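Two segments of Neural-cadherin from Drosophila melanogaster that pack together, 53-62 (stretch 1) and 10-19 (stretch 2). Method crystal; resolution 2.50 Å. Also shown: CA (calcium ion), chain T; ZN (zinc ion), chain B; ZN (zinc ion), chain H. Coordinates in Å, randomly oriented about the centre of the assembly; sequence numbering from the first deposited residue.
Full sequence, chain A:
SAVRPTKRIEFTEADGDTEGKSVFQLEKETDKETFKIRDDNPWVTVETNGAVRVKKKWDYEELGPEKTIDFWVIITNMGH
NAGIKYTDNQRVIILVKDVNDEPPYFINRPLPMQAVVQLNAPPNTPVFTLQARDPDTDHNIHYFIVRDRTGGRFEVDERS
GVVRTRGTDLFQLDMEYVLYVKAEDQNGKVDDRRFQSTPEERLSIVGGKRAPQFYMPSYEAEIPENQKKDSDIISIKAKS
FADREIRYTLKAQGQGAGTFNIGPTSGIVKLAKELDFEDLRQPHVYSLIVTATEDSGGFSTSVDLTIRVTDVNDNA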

ATOM      1  N   ARG A  53     -11.979 -20.424  26.468  1.00 44.24           N
ATOM      2  CA  ARG A  53     -11.927 -20.980  25.116  1.00 45.78           C
ATOM      3  C   ARG A  53     -12.665 -20.141  24.095  1.00 45.90           C
ATOM      4  O   ARG A  53     -13.684 -19.521  24.407  1.00 46.31           O
ATOM      5  CB  ARG A  53     -12.459 -22.418  25.096  1.00 48.25           C
ATOM      6  CG  ARG A  53     -11.574 -23.386  25.876  1.00 49.33           C
ATOM      7  CD  ARG A  53     -12.190 -24.741  26.012  1.00 51.74           C
ATOM      8  NE  ARG A  53     -12.255 -25.413  24.722  1.00 55.98           N
ATOM      9  CZ  ARG A  53     -12.796 -26.610  24.519  1.00 59.83           C
ATOM     10  NH1 ARG A  53     -13.331 -27.291  25.535  1.00 60.69           N
ATOM     11  NH2 ARG A  53     -12.794 -27.128  23.294  1.00 62.44           N
ATOM     12  N   VAL A  54     -12.142 -20.142  22.874  1.00 45.86           N
ATOM     13  CA  VAL A  54     -12.765 -19.456  21.745  1.00 46.21           C
ATOM     14  C   VAL A  54     -14.101 -20.121  21.425  1.00 48.75           C
ATOM     15  O   VAL A  54     -14.157 -21.329  21.162  1.00 50.84           O
ATOM     16  CB  VAL A  54     -11.856 -19.488  20.481  1.00 46.63           C
ATOM     17  CG1 VAL A  54     -12.457 -18.667  19.360  1.00 47.29           C
ATOM     18  CG2 VAL A  54     -10.454 -18.987  20.799  1.00 44.10           C
ATOM     19  N   LYS A  55     -15.166 -19.324  21.454  1.00 49.03           N
ATOM     20  CA  LYS A  55     -16.492 -19.775  21.055  1.00 51.89           C
ATOM     21  C   LYS A  55     -16.661 -19.489  19.571  1.00 53.77           C
ATOM     22  O   LYS A  55     -16.534 -20.387  18.739  1.00 56.02           O
ATOM     23  CB  LYS A  55     -17.573 -19.057  21.861  1.00 52.02           C
ATOM     24  CG  LYS A  55     -18.931 -19.740  21.827  1.00 55.08           C
ATOM     25  CD  LYS A  55     -20.037 -18.793  22.266  1.00 55.37           C
ATOM     26  CE  LYS A  55     -20.645 -19.230  23.588  1.00 55.80           C
ATOM     27  NZ  LYS A  55     -21.895 -18.483  23.899  1.00 57.47           N
ATOM     28  N   LYS A  56     -16.931 -18.230  19.238  1.00 53.20           N
ATOM     29  CA  LYS A  56     -16.917 -17.801  17.835  1.00 54.55           C
ATOM     30  C   LYS A  56     -15.505 -17.278  17.537  1.00 51.84           C
ATOM     31  O   LYS A  56     -14.915 -16.564  18.351  1.00 49.55           O
ATOM     32  CB  LYS A  56     -17.985 -16.733  17.552  1.00 55.95           C
ATOM     33  CG  LYS A  56     -18.023 -16.193  16.118  1.00 58.93           C
ATOM     34  CD  LYS A  56     -19.373 -15.540  15.764  1.00 64.11           C
ATOM     35  CE  LYS A  56     -19.688 -14.327  16.655  1.00 64.02           C
ATOM     36  NZ  LYS A  56     -20.938 -13.619  16.251  1.00 67.47           N
ATOM     37  N   LYS A  57     -14.967 -17.680  16.387  1.00 53.18           N
ATOM     38  CA  LYS A  57     -13.710 -17.166  15.830  1.00 52.11           C
ATOM     39  C   LYS A  57     -13.624 -15.639  15.985  1.00 50.48           C
ATOM     40  O   LYS A  57     -14.467 -14.900  15.465  1.00 52.24           O
ATOM     41  CB  LYS A  57     -13.593 -17.597  14.355  1.00 54.97           C
ATOM     42  CG  LYS A  57     -12.572 -16.853  13.497  1.00 55.99           C
ATOM     43  CD  LYS A  57     -12.217 -17.654  12.237  1.00 59.63           C
ATOM     44  CE  LYS A  57     -11.168 -16.942  11.377  1.00 60.34           C
ATOM     45  NZ  LYS A  57     -10.495 -17.893  10.428  1.00 62.91           N
ATOM     46  N   TRP A  58     -12.618 -15.182  16.719  1.00 47.65           N
ATOM     47  CA  TRP A  58     -12.469 -13.762  17.028  1.00 46.71           C
ATOM     48  C   TRP A  58     -12.403 -12.876  15.792  1.00 48.01           C
ATOM     49  O   TRP A  58     -11.682 -13.171  14.833  1.00 49.23           O
ATOM     50  CB  TRP A  58     -11.242 -13.542  17.905  1.00 44.44           C
ATOM     51  CG  TRP A  58     -11.428 -14.120  19.264  1.00 43.95           C
ATOM     52  CD1 TRP A  58     -12.519 -14.803  19.723  1.00 44.25           C
ATOM     53  CD2 TRP A  58     -10.489 -14.090  20.342  1.00 43.15           C
ATOM     54  NE1 TRP A  58     -12.319 -15.188  21.020  1.00 44.53           N
ATOM     55  CE2 TRP A  58     -11.078 -14.772  21.424  1.00 42.48           C
ATOM     56  CE3 TRP A  58      -9.206 -13.552  20.499  1.00 42.06           C
ATOM     57  CZ2 TRP A  58     -10.429 -14.930  22.650  1.00 42.53           C
ATOM     58  CZ3 TRP A  58      -8.563 -13.713  21.718  1.00 42.17           C
ATOM     59  CH2 TRP A  58      -9.176 -14.395  22.779  1.00 40.90           C
ATOM     60  N   ASP A  59     -13.176 -11.798  15.824  1.00 48.15           N
ATOM     61  CA  ASP A  59     -13.214 -10.834  14.742  1.00 48.92           C
ATOM     62  C   ASP A  59     -13.244  -9.441  15.364  1.00 47.90           C
ATOM     63  O   ASP A  59     -14.263  -8.977  15.869  1.00 48.11           O
ATOM     64  CB  ASP A  59     -14.422 -11.100  13.862  1.00 51.91           C
ATOM     65  CG  ASP A  59     -14.464 -10.226  12.636  1.00 55.44           C
ATOM     66  OD1 ASP A  59     -13.570  -9.361  12.458  1.00 57.64           O
ATOM     67  OD2 ASP A  59     -15.407 -10.410  11.838  1.00 58.94           O
ATOM     68  N   TYR A  60     -12.077  -8.807  15.350  1.00 46.79           N
ATOM     69  CA  TYR A  60     -11.835  -7.503  15.960  1.00 46.01           C
ATOM     70  C   TYR A  60     -12.844  -6.441  15.522  1.00 48.27           C
ATOM     71  O   TYR A  60     -13.324  -5.653  16.340  1.00 48.73           O
ATOM     72  CB  TYR A  60     -10.413  -7.074  15.607  1.00 45.39           C
ATOM     73  CG  TYR A  60     -10.015  -5.702  16.077  1.00 45.82           C
ATOM     74  CD1 TYR A  60      -9.400  -5.520  17.312  1.00 43.53           C
ATOM     75  CD2 TYR A  60     -10.209  -4.583  15.260  1.00 47.89           C
ATOM     76  CE1 TYR A  60      -9.006  -4.270  17.732  1.00 44.32           C
ATOM     77  CE2 TYR A  60      -9.823  -3.330  15.674  1.00 49.23           C
ATOM     78  CZ  TYR A  60      -9.219  -3.177  16.914  1.00 48.18           C
ATOM     79  OH  TYR A  60      -8.846  -1.922  17.337  1.00 50.04           O
ATOM     80  N   GLU A  61     -13.147  -6.426  14.227  1.00 50.00           N
ATOM     81  CA  GLU A  61     -14.086  -5.475  13.638  1.00 52.79           C
ATOM     82  C   GLU A  61     -15.483  -5.647  14.217  1.00 54.60           C
ATOM     83  O   GLU A  61     -16.240  -4.680  14.305  1.00 56.63           O
ATOM     84  CB  GLU A  61     -14.131  -5.631  12.111  1.00 54.00           C
ATOM     85  CG  GLU A  61     -12.901  -5.099  11.369  1.00 52.30           C
ATOM     86  CD  GLU A  61     -11.646  -5.952  11.546  1.00 48.02           C
ATOM     87  OE1 GLU A  61     -11.676  -7.005  12.223  1.00 45.29           O
ATOM     88  OE2 GLU A  61     -10.606  -5.573  10.996  1.00 46.88           O
ATOM     89  N   GLU A  62     -15.810  -6.878  14.614  1.00 54.57           N
ATOM     90  CA  GLU A  62     -17.122  -7.193  15.178  1.00 57.12           C
ATOM     91  C   GLU A  62     -17.266  -6.882  16.678  1.00 56.36           C
ATOM     92  O   GLU A  62     -18.382  -6.910  17.211  1.00 58.12           O
ATOM     93  CB  GLU A  62     -17.527  -8.639  14.855  1.00 57.51           C
ATOM     94  CG  GLU A  62     -18.114  -8.776  13.447  1.00 63.62           C
ATOM     95  CD  GLU A  62     -18.409 -10.216  13.024  1.00 68.30           C
ATOM     96  OE1 GLU A  62     -18.746 -11.070  13.886  1.00 68.93           O
ATOM     97  OE2 GLU A  62     -18.319 -10.483  11.802  1.00 71.24           O
TER
HETATM   98 CA    CA T 754     -10.883  -8.914  11.294  1.00 51.38          CA
HETATM   99 ZN    ZN B   1      -8.869  -6.355  11.091  1.00 45.25          ZN
HETATM  100 ZN    ZN H   7     -14.904  -9.663   9.904  1.00 64.58          ZN
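Stretch 2, residues 10-19: EFTEADGDTE

The contact between residues 10-19 and 53-62 of this cadherin is a loop-on-loop packing in which a buried tryptophan, one backbone hydrogen bond and a shared calcium ion join segments far apart in sequence. It illustrates a general principle: where irregular chains meet, a few well-placed anchors can do the work that a ladder of hydrogen bonds does in a sheet.

Stretch 2 finishes a strand at residues 10-12, makes a short 3-10 turn at 14-15, and is loop at 17-19. Along stretch 1, which leaves its own strand at Val54, the pairing runs antiparallel: the CA atoms of Val54 and Glu19 lie 5.0 Å apart, those of Lys57 and Asp17 4.8 Å, and those of Trp58 and Gly16 5.0 Å.

Gly16 is packed tightly against Trp58. Its O accepts a hydrogen bond from Trp58 N at 2.7 Å, and the same oxygen receives a CA-H...O contact from Lys57 CA at 3.4 Å. The indole lies directly against the glycine, with Gly16 CA over one face, 3.9 Å from the centroid of the five-membered ring. A CB on Gly16 would point into that ring and fall about 2.0 Å from Trp58 CD2, so the absence of a side chain is what lets the backbone come so near. At the ring edge, Trp58 CZ3 meets Phe11 CB at 3.7 Å and Trp58 CE3 approaches Thr12 O at 3.6 Å.

The turn that presents Gly16 is braced from within: Thr12 N donates to Asp15 OD2 at 2.7 Å, Asp15 N donates to Thr12 OG1 at 3.1 Å, and Gly16 N donates to Glu13 O at 3.0 Å. Water 1 adds a bridge between the stretches, donating to Glu13 O at 2.9 Å and to Trp58 O at 2.7 Å.

Beyond the tryptophan, Glu13 extends its side chain with chi1 and chi2 both t, and its OE2 accepts a hydrogen bond from Tyr60 N at 2.8 Å. That oxygen also binds calcium at 2.4 Å, while Glu61 OE1 binds the same ion at 2.3 Å. The two carboxylate oxygens, Glu13 OE2 and Glu61 OE1, can sit 3.3 Å apart because both bind the same cation, which offsets their repulsion.

At the Val54 end no hydrogen bond crosses the stretches, and the packing rests on van der Waals contact. Val54 points toward stretch 2, placing its CB 3.3 Å from Thr18 O and its CG1 3.4 Å from Gly16 O, and Glu19 CG lies 3.3 Å from Lys55 O.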

ATOM      1  N   GLU A  10      -3.898  -9.452  26.937  1.00 46.72           N
ATOM      2  CA  GLU A  10      -3.857  -9.036  25.545  1.00 47.16           C
ATOM      3  C   GLU A  10      -3.626 -10.240  24.617  1.00 45.96           C
ATOM      4  O   GLU A  10      -2.696 -11.028  24.812  1.00 45.82           O
ATOM      5  CB  GLU A  10      -2.737  -8.002  25.366  1.00 49.69           C
ATOM      6  CG  GLU A  10      -2.753  -7.195  24.067  1.00 52.20           C
ATOM      7  CD  GLU A  10      -1.621  -6.170  24.018  1.00 58.77           C
ATOM      8  OE1 GLU A  10      -1.547  -5.295  24.918  1.00 62.07           O
ATOM      9  OE2 GLU A  10      -0.791  -6.238  23.082  1.00 61.16           O
ATOM     10  N   PHE A  11      -4.493 -10.377  23.621  1.00 44.77           N
ATOM     11  CA  PHE A  11      -4.317 -11.369  22.571  1.00 44.41           C
ATOM     12  C   PHE A  11      -4.617 -10.762  21.206  1.00 45.11           C
ATOM     13  O   PHE A  11      -5.319  -9.764  21.093  1.00 45.24           O
ATOM     14  CB  PHE A  11      -5.192 -12.603  22.820  1.00 43.31           C
ATOM     15  CG  PHE A  11      -4.687 -13.475  23.921  1.00 42.46           C
ATOM     16  CD1 PHE A  11      -5.305 -13.462  25.167  1.00 41.03           C
ATOM     17  CD2 PHE A  11      -3.561 -14.273  23.732  1.00 43.40           C
ATOM     18  CE1 PHE A  11      -4.825 -14.244  26.206  1.00 40.66           C
ATOM     19  CE2 PHE A  11      -3.064 -15.070  24.777  1.00 43.68           C
ATOM     20  CZ  PHE A  11      -3.699 -15.051  26.015  1.00 41.91           C
ATOM     21  N   THR A  12      -4.061 -11.354  20.162  1.00 45.82           N
ATOM     22  CA  THR A  12      -4.328 -10.853  18.832  1.00 46.98           C
ATOM     23  C   THR A  12      -5.645 -11.441  18.361  1.00 46.50           C
ATOM     24  O   THR A  12      -6.159 -12.373  18.958  1.00 45.95           O
ATOM     25  CB  THR A  12      -3.208 -11.203  17.856  1.00 48.45           C
ATOM     26  OG1 THR A  12      -3.172 -12.619  17.674  1.00 48.66           O
ATOM     27  CG2 THR A  12      -1.859 -10.706  18.386  1.00 49.16           C
ATOM     28  N   GLU A  13      -6.198 -10.873  17.303  1.00 47.57           N
ATOM     29  CA  GLU A  13      -7.342 -11.451  16.619  1.00 47.76           C
ATOM     30  C   GLU A  13      -7.062 -12.913  16.272  1.00 48.36           C
ATOM     31  O   GLU A  13      -7.900 -13.784  16.517  1.00 48.63           O
ATOM     32  CB  GLU A  13      -7.637 -10.626  15.366  1.00 49.36           C
ATOM     33  CG  GLU A  13      -8.763 -11.134  14.523  1.00 50.89           C
ATOM     34  CD  GLU A  13      -9.125 -10.174  13.415  1.00 53.45           C
ATOM     35  OE1 GLU A  13      -8.269  -9.845  12.552  1.00 53.04           O
ATOM     36  OE2 GLU A  13     -10.297  -9.755  13.405  1.00 55.20           O
ATOM     37  N   ALA A  14      -5.870 -13.177  15.742  1.00 49.52           N
ATOM     38  CA  ALA A  14      -5.475 -14.503  15.290  1.00 51.01           C
ATOM     39  C   ALA A  14      -5.368 -15.531  16.414  1.00 50.47           C
ATOM     40  O   ALA A  14      -5.661 -16.706  16.194  1.00 51.97           O
ATOM     41  CB  ALA A  14      -4.170 -14.432  14.526  1.00 53.12           C
ATOM     42  N   ASP A  15      -4.947 -15.115  17.608  1.00 48.80           N
ATOM     43  CA  ASP A  15      -4.924 -16.041  18.748  1.00 48.16           C
ATOM     44  C   ASP A  15      -6.293 -16.688  18.975  1.00 47.53           C
ATOM     45  O   ASP A  15      -6.386 -17.734  19.618  1.00 48.13           O
ATOM     46  CB  ASP A  15      -4.491 -15.349  20.051  1.00 46.71           C
ATOM     47  CG  ASP A  15      -3.078 -14.812  19.998  1.00 48.48           C
ATOM     48  OD1 ASP A  15      -2.209 -15.420  19.336  1.00 51.93           O
ATOM     49  OD2 ASP A  15      -2.834 -13.767  20.632  1.00 48.99           O
ATOM     50  N   GLY A  16      -7.350 -16.063  18.467  1.00 47.01           N
ATOM     51  CA  GLY A  16      -8.692 -16.611  18.616  1.00 47.24           C
ATOM     52  C   GLY A  16      -9.342 -17.065  17.320  1.00 49.51           C
ATOM     53  O   GLY A  16     -10.544 -16.890  17.154  1.00 49.84           O
ATOM     54  N   ASP A  17      -8.551 -17.662  16.422  1.00 51.34           N
ATOM     55  CA  ASP A  17      -9.003 -18.017  15.070  1.00 54.62           C
ATOM     56  C   ASP A  17      -9.544 -19.438  14.923  1.00 56.88           C
ATOM     57  O   ASP A  17      -9.774 -19.902  13.808  1.00 59.88           O
ATOM     58  CB  ASP A  17      -7.889 -17.777  14.027  1.00 56.37           C
ATOM     59  CG  ASP A  17      -6.676 -18.735  14.175  1.00 58.50           C
ATOM     60  OD1 ASP A  17      -6.637 -19.605  15.082  1.00 58.24           O
ATOM     61  OD2 ASP A  17      -5.733 -18.601  13.355  1.00 61.58           O
ATOM     62  N   THR A  18      -9.730 -20.127  16.043  1.00 55.93           N
ATOM     63  CA  THR A  18     -10.138 -21.523  16.016  1.00 58.37           C
ATOM     64  C   THR A  18     -11.054 -21.812  17.193  1.00 57.22           C
ATOM     65  O   THR A  18     -10.652 -21.663  18.343  1.00 54.63           O
ATOM     66  CB  THR A  18      -8.912 -22.460  16.052  1.00 59.70           C
ATOM     67  OG1 THR A  18      -7.930 -21.987  15.123  1.00 60.06           O
ATOM     68  CG2 THR A  18      -9.300 -23.892  15.694  1.00 63.36           C
ATOM     69  N   GLU A  19     -12.285 -22.220  16.882  1.00 59.54           N
ATOM     70  CA  GLU A  19     -13.287 -22.578  17.883  1.00 59.51           C
ATOM     71  C   GLU A  19     -12.739 -23.632  18.838  1.00 59.60           C
ATOM     72  O   GLU A  19     -12.139 -24.622  18.411  1.00 61.24           O
ATOM     73  CB  GLU A  19     -14.564 -23.102  17.219  1.00 63.28           C
ATOM     74  CG  GLU A  19     -15.220 -22.150  16.232  1.00 64.50           C
TER
HETATM   75  O   HOH W   1      -9.651 -14.882  14.444  1.00 11.36           O
HETATM   76  O   HOH W   2      -8.621  -7.889  10.877  1.00  2.00           O
HETATM   77  O   HOH W   3     -13.913 -11.231   8.890  1.00  8.10           O
HETATM   78  O   HOH W   4     -15.891  -8.203  10.222  1.00  6.36           O
HETATM   79  O   HOH W   5     -10.815 -11.151  10.870  1.00  9.13           O